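Local coordinates for protein Cas13d (uncultured Ruminococcus sp, PDB 6IV9) that probably processes CRISPR precursor RNA and, guided by the resulting crRNA, cleaves target RNA through its two HEPN domains, at residues A[188-193]-A[282-287]. The protein carries 2 engineered substitutions. Numbering follows the deposited sequence.
Sequences TNIVYA and AIVGQI
V284 pushes one methyl, CG1, against the flank of helix 168-197, where it overlaps both I190 and V191. This is helix-on-helix packing in a largely helical CRISPR effector, probably within a HEPN domain, and within 282-287 a single side chain meets two consecutive residues of 188-193. Within these segments the CA atoms of V191 and V284 are the nearest pair, 7.7 Å apart. V284 has CG1 anti to its own backbone nitrogen (chi1 164°), and its CB is directed at the other helix, which carries that methyl to the front. I190 also points its CB toward the neighbour, whereas V191 runs past V284 in the opposite direction and touches it with one branch. No hydrogen bond spans the pair; the contact is apolar and buried. Around it, L505 of helix 497-505 packs on V284, while D207 from a loop touches V191. The bound RNA lies about 11 Å away at the nearest atom. The two methyls that receive CG1 of V284 subtend nearly a right angle there: CG2 of V191 and CG2 of I190 each stand 4.0 Å from it.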
loop_
_atom_site.group_PDB
_atom_site.type_symbol
_atom_site.label_atom_id
_atom_site.label_comp_id
_atom_site.label_asym_id
_atom_site.label_seq_id
_atom_site.Cartn_x
_atom_site.Cartn_y
_atom_site.Cartn_z
ATOM N N THR A 188 -8.738 -7.882 1.848
ATOM C CA THR A 188 -8.726 -8.709 3.068
ATOM C C THR A 188 -8.666 -7.783 4.285
ATOM O O THR A 188 -9.416 -7.976 5.200
ATOM C CB THR A 188 -7.558 -9.699 3.057
ATOM O OG1 THR A 188 -7.765 -10.634 2.013
ATOM C CG2 THR A 188 -7.423 -10.437 4.368
ATOM N N ASN A 189 -7.800 -6.786 4.245
ATOM C CA ASN A 189 -7.676 -5.844 5.378
ATOM C C ASN A 189 -8.975 -5.051 5.571
ATOM O O ASN A 189 -9.372 -4.876 6.690
ATOM C CB ASN A 189 -6.500 -4.896 5.178
ATOM C CG ASN A 189 -5.171 -5.596 5.307
ATOM O OD1 ASN A 189 -5.121 -6.735 5.692
ATOM N ND2 ASN A 189 -4.100 -4.911 4.987
ATOM N N ILE A 190 -9.564 -4.555 4.494
ATOM C CA ILE A 190 -10.803 -3.733 4.612
ATOM C C ILE A 190 -11.945 -4.573 5.197
ATOM O O ILE A 190 -12.619 -4.114 6.073
ATOM C CB ILE A 190 -11.193 -3.137 3.248
ATOM C CG1 ILE A 190 -10.133 -2.169 2.725
ATOM C CG2 ILE A 190 -12.568 -2.508 3.343
ATOM C CD1 ILE A 190 -10.354 -1.717 1.313
ATOM N N VAL A 191 -12.112 -5.794 4.724
ATOM C CA VAL A 191 -13.209 -6.649 5.244
ATOM C C VAL A 191 -12.979 -6.885 6.740
ATOM O O VAL A 191 -13.927 -6.873 7.483
ATOM C CB VAL A 191 -13.281 -7.969 4.464
ATOM C CG1 VAL A 191 -14.204 -8.960 5.129
ATOM C CG2 VAL A 191 -13.693 -7.736 3.032
ATOM N N TYR A 192 -11.739 -7.134 7.132
ATOM C CA TYR A 192 -11.456 -7.350 8.566
ATOM C C TYR A 192 -11.778 -6.080 9.350
ATOM O O TYR A 192 -12.395 -6.163 10.372
ATOM C CB TYR A 192 -9.994 -7.737 8.771
ATOM C CG TYR A 192 -9.541 -7.618 10.198
ATOM C CD1 TYR A 192 -9.938 -8.524 11.156
ATOM C CD2 TYR A 192 -8.738 -6.574 10.592
ATOM C CE1 TYR A 192 -9.534 -8.406 12.472
ATOM C CE2 TYR A 192 -8.321 -6.442 11.900
ATOM C CZ TYR A 192 -8.724 -7.357 12.847
ATOM O OH TYR A 192 -8.291 -7.205 14.123
ATOM N N ALA A 193 -11.385 -4.930 8.835
ATOM C CA ALA A 193 -11.632 -3.661 9.544
ATOM C C ALA A 193 -13.139 -3.439 9.715
ATOM O O ALA A 193 -13.556 -3.060 10.783
ATOM C CB ALA A 193 -11.013 -2.536 8.779
ATOM N N ALA A 282 -20.746 -3.373 -0.817
ATOM C CA ALA A 282 -21.059 -4.387 -1.840
ATOM C C ALA A 282 -19.926 -4.443 -2.871
ATOM O O ALA A 282 -19.618 -5.503 -3.328
ATOM C CB ALA A 282 -22.372 -4.055 -2.476
ATOM N N ILE A 283 -19.380 -3.302 -3.255
ATOM C CA ILE A 283 -18.254 -3.294 -4.232
ATOM C C ILE A 283 -17.035 -3.979 -3.612
ATOM O O ILE A 283 -16.436 -4.785 -4.262
ATOM C CB ILE A 283 -17.937 -1.875 -4.714
ATOM C CG1 ILE A 283 -19.010 -1.377 -5.675
ATOM C CG2 ILE A 283 -16.568 -1.827 -5.345
ATOM C CD1 ILE A 283 -18.977 0.088 -5.921
ATOM N N VAL A 284 -16.749 -3.693 -2.349
ATOM C CA VAL A 284 -15.602 -4.337 -1.660
ATOM C C VAL A 284 -15.849 -5.845 -1.645
ATOM O O VAL A 284 -14.948 -6.575 -1.938
ATOM C CB VAL A 284 -15.446 -3.783 -0.236
ATOM C CG1 VAL A 284 -14.564 -4.667 0.614
ATOM C CG2 VAL A 284 -14.919 -2.368 -0.242
ATOM N N GLY A 285 -17.070 -6.265 -1.352
ATOM C CA GLY A 285 -17.403 -7.697 -1.331
ATOM C C GLY A 285 -17.217 -8.334 -2.695
ATOM O O GLY A 285 -16.725 -9.439 -2.762
ATOM N N GLN A 286 -17.606 -7.628 -3.743
ATOM C CA GLN A 286 -17.480 -8.137 -5.128
ATOM C C GLN A 286 -16.002 -8.337 -5.476
ATOM O O GLN A 286 -15.663 -9.355 -6.038
ATOM C CB GLN A 286 -18.181 -7.178 -6.083
ATOM C CG GLN A 286 -17.712 -7.275 -7.521
ATOM C CD GLN A 286 -18.189 -8.517 -8.225
ATOM O OE1 GLN A 286 -19.109 -9.183 -7.800
ATOM N NE2 GLN A 286 -17.541 -8.831 -9.326
ATOM N N ILE A 287 -15.151 -7.390 -5.100
ATOM C CA ILE A 287 -13.700 -7.520 -5.384
ATOM C C ILE A 287 -13.169 -8.740 -4.634
ATOM O O ILE A 287 -12.443 -9.503 -5.207
ATOM C CB ILE A 287 -12.933 -6.239 -5.031
ATOM C CG1 ILE A 287 -13.435 -5.044 -5.839
ATOM C CG2 ILE A 287 -11.456 -6.459 -5.238
ATOM C CD1 ILE A 287 -12.946 -3.726 -5.342
#